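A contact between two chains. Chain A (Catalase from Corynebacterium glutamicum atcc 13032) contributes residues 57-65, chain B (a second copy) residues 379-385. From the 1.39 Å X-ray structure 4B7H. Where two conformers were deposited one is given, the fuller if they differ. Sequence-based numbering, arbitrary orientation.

Chain A 57-65: AHFNRENVP
Chain B (379-385) YSREGSM

The strongest polar link is a salt bridge between Glu62(A) and Arg381(B): NE of Arg381(B) donates to OE1 of Glu62(A) at 3.0 Å with an N-H...O angle of 172°, and the oxygen lies at the guanidinium edge, near its plane. CA-to-CB of Arg381(B) points away from chain A, yet its extended side chain (chi1 p at 71°, chi2 and chi3 t) brings the guanidinium back; Glu62(A) (chi1 m, chi2 t) reaches it from a sideways CB. Close by, OE1 of Glu62(A) and OE1 of Glu382(B) are 4.0 Å apart, a like-charge approach moderated by Arg381(B) and by water 3. That water donates to both oxygens and accepts from NH2 of Arg381(B).

The backbones meet where N of Gly383(B) donates to O of Glu62(A) (3.1 Å, 145°). CA of Glu62(A) and CA of Gly383(B) are 4.0 Å apart; the register runs from CA of His58(A) to CA of Ser380(B) (6.5 Å) and from CA of Val64(A) to CA of Ser384(B) (6.1 Å), so both chains advance in the same sense. On chain A, helical residues lead into a type I turn from Phe59(A) to Glu62(A), closed by N of Glu62(A) to O of Phe59(A) at 3.2 Å. Chain B is irregular, with Glu382(B) at phi/psi 57/-148° and Gly383(B) at 83/159°. CA of Gly383(B) makes a CA-H...O contact with O of Arg61(A) at 3.2 Å; an ideal CB would lie 3.4 Å from that oxygen and jam against the preceding carbonyl. Water 2 joins O of Arg61(A) to N of Ser384(B).

His58(A) (chi1 t, chi2 -81°) sets CE1 2.9 Å from O of Arg381(B), at the ring edge. Its ND1 shares water 1 with OE2 of Glu62(A) and N of Arg381(B). CB of Ser380(B) makes an off-centre CH-pi contact, 4.1 Å from the His58(A) ring centroid. Farther along, CG1 of Val64(A) (chi1 m) packs 3.5 Å from OG of Ser384(B).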

# COMPACT_ATOMS: atom_id res chain seq x y z
N ALA A 57 15.27 -4.23 6.36
CA ALA A 57 13.85 -3.96 6.15
C ALA A 57 13.62 -2.73 5.29
O ALA A 57 12.70 -2.71 4.46
CB ALA A 57 13.11 -3.83 7.47
N HIS A 58 14.59 -1.76 5.44
CA HIS A 58 14.31 -0.59 4.63
C HIS A 58 14.78 -0.80 3.18
O HIS A 58 14.10 -0.42 2.23
CB HIS A 58 14.88 0.71 5.20
CG HIS A 58 14.43 1.91 4.43
ND1 HIS A 58 15.02 2.31 3.25
CD2 HIS A 58 13.53 2.87 4.75
CE1 HIS A 58 14.47 3.45 2.85
NE2 HIS A 58 13.55 3.80 3.74
N PHE A 59 15.88 -1.61 3.07
CA PHE A 59 16.37 -2.10 1.78
C PHE A 59 15.25 -2.84 1.04
O PHE A 59 15.03 -2.62 -0.16
CB PHE A 59 17.55 -3.04 2.03
CG PHE A 59 18.00 -3.80 0.83
CD1 PHE A 59 18.91 -3.25 -0.06
CD2 PHE A 59 17.54 -5.09 0.60
CE1 PHE A 59 19.34 -3.96 -1.16
CE2 PHE A 59 17.97 -5.81 -0.50
CZ PHE A 59 18.87 -5.25 -1.38
N ASN A 60 14.51 -3.68 1.78
CA ASN A 60 13.44 -4.50 1.21
C ASN A 60 12.29 -3.67 0.65
O ASN A 60 11.48 -4.18 -0.11
CB ASN A 60 12.84 -5.43 2.27
CG ASN A 60 13.64 -6.71 2.48
OD1 ASN A 60 13.49 -7.40 3.51
ND2 ASN A 60 14.46 -7.07 1.51
N ARG A 61 12.22 -2.40 1.05
CA ARG A 61 11.13 -1.51 0.68
C ARG A 61 11.57 -0.36 -0.23
O ARG A 61 10.84 0.61 -0.42
CB ARG A 61 10.41 -1.00 1.93
CG ARG A 61 9.68 -2.13 2.63
CD ARG A 61 9.20 -1.77 4.03
NE ARG A 61 8.42 -2.88 4.57
CZ ARG A 61 8.95 -4.01 5.03
NH1 ARG A 61 10.27 -4.16 5.12
NH2 ARG A 61 8.16 -4.99 5.44
N GLU A 62 12.76 -0.48 -0.83
CA GLU A 62 13.26 0.58 -1.70
C GLU A 62 12.45 0.77 -2.97
O GLU A 62 12.29 1.90 -3.44
CB GLU A 62 14.73 0.34 -2.07
CG GLU A 62 15.63 0.59 -0.90
CD GLU A 62 17.11 0.51 -1.22
OE1 GLU A 62 17.52 0.61 -2.40
OE2 GLU A 62 17.89 0.36 -0.25
N ASN A 63 11.98 -0.33 -3.55
CA ASN A 63 11.29 -0.25 -4.84
C ASN A 63 9.83 0.14 -4.70
O ASN A 63 9.18 -0.20 -3.72
CB ASN A 63 11.39 -1.57 -5.60
CG ASN A 63 12.76 -1.81 -6.19
OD1 ASN A 63 13.54 -0.88 -6.42
ND2 ASN A 63 13.07 -3.07 -6.45
N VAL A 64 9.35 0.86 -5.70
CA VAL A 64 7.97 1.32 -5.79
C VAL A 64 7.49 0.98 -7.21
O VAL A 64 8.31 0.71 -8.08
CB VAL A 64 7.92 2.84 -5.52
CG1 VAL A 64 8.35 3.12 -4.09
CG2 VAL A 64 8.82 3.60 -6.50
N PRO A 65 6.16 0.97 -7.43
CA PRO A 65 5.70 0.68 -8.80
C PRO A 65 6.26 1.70 -9.79
O PRO A 65 6.23 2.90 -9.55
CB PRO A 65 4.18 0.82 -8.69
CG PRO A 65 3.89 0.61 -7.23
CD PRO A 65 5.04 1.25 -6.53
N TYR B 379 22.73 4.91 5.26
CA TYR B 379 22.86 4.47 3.87
C TYR B 379 21.53 4.00 3.29
O TYR B 379 21.44 3.68 2.09
CB TYR B 379 23.93 3.38 3.75
CG TYR B 379 25.33 3.95 3.90
CD1 TYR B 379 25.97 4.54 2.82
CD2 TYR B 379 25.99 3.92 5.12
CE1 TYR B 379 27.24 5.08 2.94
CE2 TYR B 379 27.27 4.46 5.25
CZ TYR B 379 27.88 5.04 4.16
OH TYR B 379 29.14 5.57 4.30
N SER B 380 20.48 3.96 4.11
CA SER B 380 19.15 3.66 3.59
C SER B 380 18.72 4.74 2.60
O SER B 380 19.12 5.90 2.73
CB SER B 380 18.11 3.55 4.71
OG SER B 380 18.39 2.44 5.55
N ARG B 381 17.91 4.35 1.63
CA ARG B 381 17.54 5.24 0.55
C ARG B 381 16.20 4.83 -0.05
O ARG B 381 15.70 3.73 0.21
CB ARG B 381 18.61 5.20 -0.54
CG ARG B 381 18.62 3.89 -1.32
CD ARG B 381 19.66 3.88 -2.42
NE ARG B 381 19.47 2.74 -3.32
CZ ARG B 381 20.00 2.65 -4.54
NH1 ARG B 381 20.77 3.63 -5.01
NH2 ARG B 381 19.74 1.58 -5.29
N GLU B 382 15.65 5.72 -0.87
CA GLU B 382 14.46 5.42 -1.67
C GLU B 382 13.28 4.99 -0.80
O GLU B 382 13.12 5.48 0.33
CB GLU B 382 14.80 4.45 -2.82
CG GLU B 382 15.94 5.01 -3.67
CD GLU B 382 16.39 4.14 -4.83
OE1 GLU B 382 15.79 3.07 -5.10
OE2 GLU B 382 17.37 4.55 -5.50
N GLY B 383 12.43 4.11 -1.32
CA GLY B 383 11.18 3.78 -0.66
C GLY B 383 10.08 4.79 -0.98
O GLY B 383 10.34 5.93 -1.40
N SER B 384 8.83 4.37 -0.81
CA SER B 384 7.67 5.22 -1.06
C SER B 384 7.75 6.53 -0.29
O SER B 384 8.17 6.56 0.88
CB SER B 384 6.39 4.49 -0.63
OG SER B 384 6.17 3.32 -1.40
N MET B 385 7.33 7.62 -0.94
CA MET B 385 7.18 8.90 -0.26
C MET B 385 8.47 9.33 0.43
O MET B 385 8.48 9.70 1.62
CB MET B 385 6.01 8.86 0.74
CG MET B 385 4.63 8.80 0.07
SD MET B 385 4.19 10.33 -0.78
CE MET B 385 3.99 11.41 0.62
O HOH W 1 17.32 1.35 2.14
O HOH W 2 8.34 1.62 0.02
O HOH W 3 17.05 0.62 -5.06
O HOH W 4 14.04 1.93 -6.66